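Side-chain contacts in alternansucrase (Leuconostoc mesenteroides, PDB 6HVG), which belongs to glycoside hydrolase family 70, large multidomain enzymes with a TIM-barrel catalytic core, and binds a calcium ion: residues 387-392 / 426-431; 440-445 / 1283-1288. One frame throughout, in Å; residues are numbered along the deposited sequence.

Contact 1: residues 387-392 / 426-431; sequences NENTPH and DTWTAS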
ATOM      1  N   ASN A 387      51.833   9.063   7.854  1.00 59.11           N
ATOM      2  CA  ASN A 387      52.852   9.682   7.030  1.00 60.10           C
ATOM      3  C   ASN A 387      52.914  11.201   7.313  1.00 59.93           C
ATOM      4  O   ASN A 387      52.423  11.644   8.342  1.00 58.73           O
ATOM      5  CB  ASN A 387      52.592   9.327   5.562  1.00 60.08           C
ATOM      6  CG  ASN A 387      51.246   9.826   5.049  1.00 63.14           C
ATOM      7  OD1 ASN A 387      50.571  10.646   5.672  1.00 68.03           O
ATOM      8  ND2 ASN A 387      50.891   9.382   3.871  1.00 64.03           N
ATOM      9  N   GLU A 388      53.527  11.972   6.420  1.00 61.67           N
ATOM     10  CA  GLU A 388      53.667  13.410   6.600  1.00 67.39           C
ATOM     11  C   GLU A 388      52.341  14.185   6.634  1.00 69.14           C
ATOM     12  O   GLU A 388      52.271  15.270   7.186  1.00 74.51           O
ATOM     13  CB  GLU A 388      54.638  14.008   5.554  1.00 73.91           C
ATOM     14  CG  GLU A 388      54.144  14.085   4.104  1.00 79.34           C
ATOM     15  CD  GLU A 388      54.416  12.822   3.286  1.00 83.71           C
ATOM     16  OE1 GLU A 388      54.726  11.759   3.892  1.00 85.86           O
ATOM     17  OE2 GLU A 388      54.285  12.900   2.040  1.00 82.74           O
ATOM     18  N   ASN A 389      51.281  13.621   6.076  1.00 68.00           N
ATOM     19  CA  ASN A 389      49.987  14.296   6.044  1.00 66.28           C
ATOM     20  C   ASN A 389      49.078  13.983   7.222  1.00 63.60           C
ATOM     21  O   ASN A 389      48.110  14.695   7.448  1.00 66.76           O
ATOM     22  CB  ASN A 389      49.257  13.944   4.754  1.00 66.38           C
ATOM     23  CG  ASN A 389      50.094  14.206   3.526  1.00 67.02           C
ATOM     24  OD1 ASN A 389      50.932  15.100   3.509  1.00 70.53           O
ATOM     25  ND2 ASN A 389      49.871  13.430   2.500  1.00 67.11           N
ATOM     26  N   THR A 390      49.384  12.937   7.976  1.00 60.04           N
ATOM     27  CA  THR A 390      48.525  12.539   9.089  1.00 56.31           C
ATOM     28  C   THR A 390      48.313  13.658  10.120  1.00 56.31           C
ATOM     29  O   THR A 390      47.180  13.986  10.421  1.00 59.32           O
ATOM     30  CB  THR A 390      49.056  11.265   9.772  1.00 54.72           C
ATOM     31  OG1 THR A 390      49.130  10.212   8.814  1.00 55.60           O
ATOM     32  CG2 THR A 390      48.166  10.815  10.918  1.00 54.94           C
ATOM     33  N   PRO A 391      49.383  14.254  10.671  1.00 59.44           N
ATOM     34  CA  PRO A 391      49.146  15.328  11.645  1.00 61.81           C
ATOM     35  C   PRO A 391      48.364  16.522  11.094  1.00 60.45           C
ATOM     36  O   PRO A 391      47.700  17.205  11.864  1.00 60.34           O
ATOM     37  CB  PRO A 391      50.556  15.776  12.078  1.00 63.06           C
ATOM     38  CG  PRO A 391      51.480  15.207  11.077  1.00 62.95           C
ATOM     39  CD  PRO A 391      50.814  14.032  10.434  1.00 62.27           C
ATOM     40  N   HIS A 392      48.467  16.778   9.791  1.00 59.25           N
ATOM     41  CA  HIS A 392      47.742  17.882   9.159  1.00 62.87           C
ATOM     42  C   HIS A 392      46.244  17.558   8.983  1.00 63.04           C
ATOM     43  O   HIS A 392      45.394  18.384   9.285  1.00 62.84           O
ATOM     44  CB  HIS A 392      48.367  18.245   7.803  1.00 66.68           C
ATOM     45  CG  HIS A 392      49.816  18.646   7.878  1.00 71.25           C
ATOM     46  ND1 HIS A 392      50.341  19.388   8.918  1.00 75.96           N
ATOM     47  CD2 HIS A 392      50.849  18.419   7.030  1.00 70.97           C
ATOM     48  CE1 HIS A 392      51.632  19.586   8.716  1.00 75.14           C
ATOM     49  NE2 HIS A 392      51.964  19.015   7.574  1.00 74.63           N
ATOM     50  N   ASP A 426      49.087  23.828  -2.118  1.00 84.63           N
ATOM     51  CA  ASP A 426      50.483  24.286  -2.062  1.00 88.88           C
ATOM     52  C   ASP A 426      51.017  24.303  -0.657  1.00 84.02           C
ATOM     53  O   ASP A 426      52.032  23.661  -0.353  1.00 82.84           O
ATOM     54  CB  ASP A 426      50.646  25.692  -2.662  1.00 92.07           C
ATOM     55  CG  ASP A 426      50.516  25.709  -4.177  1.00 96.31           C
ATOM     56  OD1 ASP A 426      50.298  26.796  -4.774  1.00 94.23           O
ATOM     57  OD2 ASP A 426      50.637  24.621  -4.769  1.00 99.80           O
ATOM     58  N   THR A 427      50.337  25.060   0.194  1.00 77.94           N
ATOM     59  CA  THR A 427      50.856  25.332   1.513  1.00 79.75           C
ATOM     60  C   THR A 427      49.841  24.978   2.580  1.00 77.85           C
ATOM     61  O   THR A 427      48.664  25.326   2.479  1.00 74.16           O
ATOM     62  CB  THR A 427      51.326  26.797   1.662  1.00 81.11           C
ATOM     63  OG1 THR A 427      50.288  27.689   1.262  1.00 80.59           O
ATOM     64  CG2 THR A 427      52.561  27.033   0.801  1.00 84.57           C
ATOM     65  N   TRP A 428      50.319  24.266   3.595  1.00 75.18           N
ATOM     66  CA  TRP A 428      49.502  23.890   4.738  1.00 72.81           C
ATOM     67  C   TRP A 428      49.355  25.093   5.632  1.00 73.99           C
ATOM     68  O   TRP A 428      50.341  25.723   5.998  1.00 76.14           O
ATOM     69  CB  TRP A 428      50.149  22.768   5.523  1.00 72.18           C
ATOM     70  CG  TRP A 428      50.108  21.435   4.844  1.00 73.87           C
ATOM     71  CD1 TRP A 428      51.122  20.836   4.170  1.00 71.15           C
ATOM     72  CD2 TRP A 428      49.002  20.514   4.809  1.00 71.36           C
ATOM     73  NE1 TRP A 428      50.724  19.598   3.719  1.00 70.07           N
ATOM     74  CE2 TRP A 428      49.425  19.384   4.093  1.00 69.20           C
ATOM     75  CE3 TRP A 428      47.699  20.540   5.316  1.00 70.38           C
ATOM     76  CZ2 TRP A 428      48.596  18.289   3.867  1.00 70.25           C
ATOM     77  CZ3 TRP A 428      46.870  19.444   5.091  1.00 69.92           C
ATOM     78  CH2 TRP A 428      47.324  18.335   4.370  1.00 69.46           C
ATOM     79  N   THR A 429      48.119  25.423   5.972  1.00 74.55           N
ATOM     80  CA  THR A 429      47.838  26.487   6.908  1.00 77.40           C
ATOM     81  C   THR A 429      46.884  25.962   8.002  1.00 78.70           C
ATOM     82  O   THR A 429      45.967  25.163   7.744  1.00 78.00           O
ATOM     83  CB  THR A 429      47.214  27.689   6.173  1.00 79.21           C
ATOM     84  OG1 THR A 429      45.914  27.325   5.708  1.00 88.02           O
ATOM     85  CG2 THR A 429      48.022  28.072   4.933  1.00 82.06           C
ATOM     86  N   ALA A 430      47.117  26.416   9.230  1.00 77.58           N
ATOM     87  CA  ALA A 430      46.220  26.139  10.338  1.00 75.35           C
ATOM     88  C   ALA A 430      44.793  26.484   9.911  1.00 76.04           C
ATOM     89  O   ALA A 430      44.577  27.466   9.205  1.00 76.71           O
ATOM     90  CB  ALA A 430      46.640  26.961  11.548  1.00 74.46           C
ATOM     91  N   SER A 431      43.824  25.674  10.315  1.00 75.12           N
ATOM     92  CA  SER A 431      42.436  25.916   9.928  1.00 74.11           C
ATOM     93  C   SER A 431      41.763  26.939  10.824  1.00 79.17           C
ATOM     94  O   SER A 431      42.083  27.055  12.015  1.00 75.90           O
ATOM     95  CB  SER A 431      41.621  24.616   9.956  1.00 69.56           C
ATOM     96  OG  SER A 431      41.866  23.891  11.145  1.00 62.98           O
TER
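H392 and W428 mark the closest approach of the two backbones, with CA atoms 7.7 Å apart. H392 lies on the short helix 390-393, W428 on strand 427-430. Both CB atoms point toward the other segment, and the contacts across the gap are made by side chains. Residues 387-390 make a type I turn, and the side chains of N387 and T390 add a capping box. N387 N donates to T390 OG1 at 3.1 Å, and N389 N donates to N387 OD1 at 3.1 Å, a capping bond. The second donor sits well out of the plane of the N387 amide.

H392 lies over one face of the W428 indole. Its CB makes a CH-pi contact with the six-membered ring, 3.4 Å from the centroid and 16° off the normal. The first torsion (chi1 -59°) sets the imidazole beside the backbone N, and from there it leans over the five-membered ring. The two ring centroids are 4.0 Å apart and the planes are tilted by 33°, an oblique pair. CD2 of H392 is the imidazole atom over the centre of the indole. Rotation of the imidazole is restrained by ND1, which is hydrogen-bonded to D420.

OD1 of N389 comes within 4.0 Å of W428 CZ2, and the side chains cross at about a right angle.

F482 of helix 474-495 touches both N389 and W428. D420 and L422 of the neighbouring strand touch the indole. The contact packs a two-stranded antiparallel hairpin, 420-423 with 427-430, against helix 390-393 and its capped lead-in through one tryptophan.

Contact 2: residues 440-445 / 1283-1288; sequences LMTWWP and LQLQNK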
ATOM      1  N   LEU A 440      35.154  11.974   4.270  1.00 48.00           N
ATOM      2  CA  LEU A 440      35.540  11.052   3.202  1.00 49.24           C
ATOM      3  C   LEU A 440      36.721  11.509   2.325  1.00 49.51           C
ATOM      4  O   LEU A 440      37.169  10.758   1.447  1.00 47.94           O
ATOM      5  CB  LEU A 440      34.328  10.728   2.317  1.00 50.39           C
ATOM      6  CG  LEU A 440      33.146   9.978   2.962  1.00 49.45           C
ATOM      7  CD1 LEU A 440      31.982   9.868   1.992  1.00 48.77           C
ATOM      8  CD2 LEU A 440      33.562   8.587   3.416  1.00 49.22           C
ATOM      9  N   MET A 441      37.233  12.710   2.573  1.00 50.70           N
ATOM     10  CA  MET A 441      38.485  13.173   1.956  1.00 55.57           C
ATOM     11  C   MET A 441      39.703  12.491   2.582  1.00 58.61           C
ATOM     12  O   MET A 441      40.748  12.387   1.940  1.00 65.23           O
ATOM     13  CB  MET A 441      38.600  14.706   2.085  1.00 54.92           C
ATOM     14  CG  MET A 441      39.741  15.360   1.298  1.00 55.34           C
ATOM     15  SD  MET A 441      39.816  17.169   1.474  1.00 56.59           S
ATOM     16  CE  MET A 441      40.413  17.339   3.156  1.00 56.61           C
ATOM     17  N   THR A 442      39.543  12.028   3.827  1.00 60.53           N
ATOM     18  CA  THR A 442      40.619  11.537   4.680  1.00 58.36           C
ATOM     19  C   THR A 442      40.393  10.143   5.267  1.00 57.01           C
ATOM     20  O   THR A 442      41.351   9.447   5.583  1.00 58.14           O
ATOM     21  CB  THR A 442      40.814  12.533   5.834  1.00 62.61           C
ATOM     22  OG1 THR A 442      41.285  13.778   5.285  1.00 62.41           O
ATOM     23  CG2 THR A 442      41.824  12.012   6.874  1.00 68.09           C
ATOM     24  N   TRP A 443      39.146   9.722   5.434  1.00 56.23           N
ATOM     25  CA  TRP A 443      38.853   8.427   6.062  1.00 53.52           C
ATOM     26  C   TRP A 443      37.754   7.689   5.310  1.00 53.35           C
ATOM     27  O   TRP A 443      36.937   8.303   4.654  1.00 53.22           O
ATOM     28  CB  TRP A 443      38.449   8.637   7.523  1.00 52.76           C
ATOM     29  CG  TRP A 443      37.967   7.416   8.209  1.00 51.18           C
ATOM     30  CD1 TRP A 443      38.691   6.564   8.991  1.00 51.30           C
ATOM     31  CD2 TRP A 443      36.639   6.893   8.169  1.00 51.32           C
ATOM     32  NE1 TRP A 443      37.898   5.536   9.437  1.00 54.38           N
ATOM     33  CE2 TRP A 443      36.631   5.711   8.943  1.00 52.54           C
ATOM     34  CE3 TRP A 443      35.460   7.293   7.536  1.00 50.21           C
ATOM     35  CZ2 TRP A 443      35.483   4.931   9.107  1.00 50.17           C
ATOM     36  CZ3 TRP A 443      34.318   6.514   7.696  1.00 49.55           C
ATOM     37  CH2 TRP A 443      34.337   5.351   8.476  1.00 49.27           C
ATOM     38  N   TRP A 444      37.777   6.361   5.386  1.00 52.89           N
ATOM     39  CA  TRP A 444      36.775   5.518   4.769  1.00 48.65           C
ATOM     40  C   TRP A 444      36.470   4.330   5.706  1.00 49.01           C
ATOM     41  O   TRP A 444      37.332   3.917   6.477  1.00 50.93           O
ATOM     42  CB  TRP A 444      37.311   5.046   3.399  1.00 50.14           C
ATOM     43  CG  TRP A 444      37.709   6.202   2.554  1.00 54.35           C
ATOM     44  CD1 TRP A 444      36.926   6.858   1.656  1.00 57.49           C
ATOM     45  CD2 TRP A 444      38.969   6.904   2.571  1.00 56.82           C
ATOM     46  NE1 TRP A 444      37.616   7.913   1.113  1.00 57.51           N
ATOM     47  CE2 TRP A 444      38.872   7.963   1.660  1.00 57.91           C
ATOM     48  CE3 TRP A 444      40.151   6.748   3.276  1.00 55.38           C
ATOM     49  CZ2 TRP A 444      39.926   8.856   1.427  1.00 59.20           C
ATOM     50  CZ3 TRP A 444      41.196   7.632   3.037  1.00 56.58           C
ATOM     51  CH2 TRP A 444      41.078   8.665   2.126  1.00 57.23           C
ATOM     52  N   PRO A 445      35.259   3.765   5.627  1.00 47.24           N
ATOM     53  CA  PRO A 445      34.916   2.605   6.426  1.00 46.04           C
ATOM     54  C   PRO A 445      35.641   1.326   6.024  1.00 46.13           C
ATOM     55  O   PRO A 445      35.883   0.471   6.874  1.00 51.59           O
ATOM     56  CB  PRO A 445      33.419   2.463   6.206  1.00 45.93           C
ATOM     57  CG  PRO A 445      33.156   3.099   4.897  1.00 46.09           C
ATOM     58  CD  PRO A 445      34.142   4.208   4.781  1.00 47.37           C
ATOM     59  N   LEU A1283      41.819   6.113  14.338  1.00 43.65           N
ATOM     60  CA  LEU A1283      43.091   6.591  14.883  1.00 42.66           C
ATOM     61  C   LEU A1283      43.762   7.645  14.001  1.00 44.46           C
ATOM     62  O   LEU A1283      44.491   8.467  14.518  1.00 46.32           O
ATOM     63  CB  LEU A1283      44.034   5.415  15.154  1.00 42.99           C
ATOM     64  CG  LEU A1283      43.610   4.407  16.244  1.00 42.20           C
ATOM     65  CD1 LEU A1283      44.499   3.184  16.178  1.00 42.64           C
ATOM     66  CD2 LEU A1283      43.652   4.988  17.622  1.00 42.04           C
ATOM     67  N   GLN A1284      43.520   7.635  12.687  1.00 46.75           N
ATOM     68  CA  GLN A1284      44.100   8.639  11.776  1.00 50.21           C
ATOM     69  C   GLN A1284      43.696  10.033  12.230  1.00 52.99           C
ATOM     70  O   GLN A1284      44.485  10.993  12.115  1.00 55.13           O
ATOM     71  CB  GLN A1284      43.562   8.517  10.335  1.00 53.51           C
ATOM     72  CG  GLN A1284      43.717   7.189   9.650  1.00 52.34           C
ATOM     73  CD  GLN A1284      42.692   6.191  10.076  1.00 50.21           C
ATOM     74  OE1 GLN A1284      42.295   6.139  11.252  1.00 46.67           O
ATOM     75  NE2 GLN A1284      42.269   5.359   9.127  1.00 52.08           N
ATOM     76  N   LEU A1285      42.447  10.155  12.672  1.00 51.97           N
ATOM     77  CA  LEU A1285      41.879  11.438  13.001  1.00 54.41           C
ATOM     78  C   LEU A1285      42.426  12.000  14.293  1.00 55.61           C
ATOM     79  O   LEU A1285      42.368  13.215  14.471  1.00 61.67           O
ATOM     80  CB  LEU A1285      40.356  11.368  13.060  1.00 56.47           C
ATOM     81  CG  LEU A1285      39.614  11.355  11.713  1.00 55.20           C
ATOM     82  CD1 LEU A1285      40.043  12.479  10.792  1.00 58.38           C
ATOM     83  CD2 LEU A1285      39.851  10.061  11.014  1.00 55.36           C
ATOM     84  N   GLN A1286      42.994  11.155  15.155  1.00 56.43           N
ATOM     85  CA  GLN A1286      43.632  11.613  16.396  1.00 57.36           C
ATOM     86  C   GLN A1286      45.149  11.686  16.321  1.00 57.19           C
ATOM     87  O   GLN A1286      45.827  11.789  17.344  1.00 55.71           O
ATOM     88  CB  GLN A1286      43.266  10.688  17.533  1.00 56.91           C
ATOM     89  CG  GLN A1286      41.786  10.554  17.791  1.00 58.26           C
ATOM     90  CD  GLN A1286      41.530   9.611  18.941  1.00 59.71           C
ATOM     91  OE1 GLN A1286      42.054   8.495  18.971  1.00 67.11           O
ATOM     92  NE2 GLN A1286      40.758  10.066  19.916  1.00 59.80           N
ATOM     93  N   ASN A1287      45.670  11.667  15.099  1.00 59.95           N
ATOM     94  CA  ASN A1287      47.117  11.650  14.833  1.00 56.35           C
ATOM     95  C   ASN A1287      47.794  10.503  15.529  1.00 56.60           C
ATOM     96  O   ASN A1287      48.804  10.706  16.192  1.00 65.43           O
ATOM     97  CB  ASN A1287      47.783  12.983  15.213  1.00 54.33           C
ATOM     98  CG  ASN A1287      49.182  13.138  14.609  1.00 54.32           C
ATOM     99  OD1 ASN A1287      49.519  12.543  13.600  1.00 54.69           O
ATOM    100  ND2 ASN A1287      50.016  13.898  15.273  1.00 54.58           N
ATOM    101  N   LYS A1288      47.222   9.313  15.422  1.00 53.44           N
ATOM    102  CA  LYS A1288      47.850   8.132  15.933  1.00 56.26           C
ATOM    103  C   LYS A1288      47.999   7.260  14.744  1.00 56.58           C
ATOM    104  O   LYS A1288      47.409   7.530  13.712  1.00 55.71           O
ATOM    105  CB  LYS A1288      46.993   7.471  17.007  1.00 60.67           C
ATOM    106  CG  LYS A1288      46.890   8.304  18.266  1.00 65.28           C
ATOM    107  CD  LYS A1288      46.275   7.464  19.381  1.00 74.23           C
ATOM    108  CE  LYS A1288      45.953   8.292  20.631  1.00 80.20           C
ATOM    109  NZ  LYS A1288      47.182   8.944  21.182  1.00 82.93           N
TER
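W443 meets L1285 at its very first side-chain atom: CB lies 4.0 Å from CD2 of L1285. The CB of W443 points toward segment 1283-1288. The ring carbon CG lies opposite to the backbone N (chi1 173°), which turns the CD1 edge to the partner, while the six-membered ring points away. CD1 is 3.8 Å from NE2 of Q1284. This nitrogen is at the edge of the indole, near the ring plane. The amide stands steeply to the ring, with the planes 70° apart. A bend in the Q1284 chain at chi2 (79°) brings the amide to that edge. One atom further, NE1 of W443 has its polar partner in S1307, a hydrogen bond to OG. Over one face of the indole, offset toward the rim, lies N of P445. F1271 also meets the indole, with its ring nearly perpendicular.

Both segments belong to the family 70 region, but 837 residues separate them. The contact joins an early and a late part of the chain, as expected for the U-shaped chain course of this family, in which outer domains are built from both arms.

L1285 uses its two methyls differently. CD2 serves W443, while CD1 lies 4.3 Å from CG2 of T442. The hydroxyl of T442 is hydrogen-bonded to Y416. Segment 1283-1288 forms a Schellman motif: K1288 N bonds to L1283 O at 3.0 Å, N1287 N to Q1284 O at 3.3 Å, and N1287 has left-handed backbone angles. L1283 O also accepts from Q1286 N, on the other face of its plane.

In the fold
The centres of contacts 1 and 2 are about 13 Å apart, on the same side of the molecule and far from its centre. Contact 1 closes first along the chain. Contact 2 then brings in residues 1283-1288, from far later in the sequence. N1287 touches T390 and P391, so the two contacts meet directly at helix 390-393. T442 also reaches that helix, through N393. Helix 474-495 is the other shared neighbour: it packs on W428 in one contact and on M441 and W444 in the other. The site is consistent with domain IV of family 70, a small domain assembled from both arms of the chain.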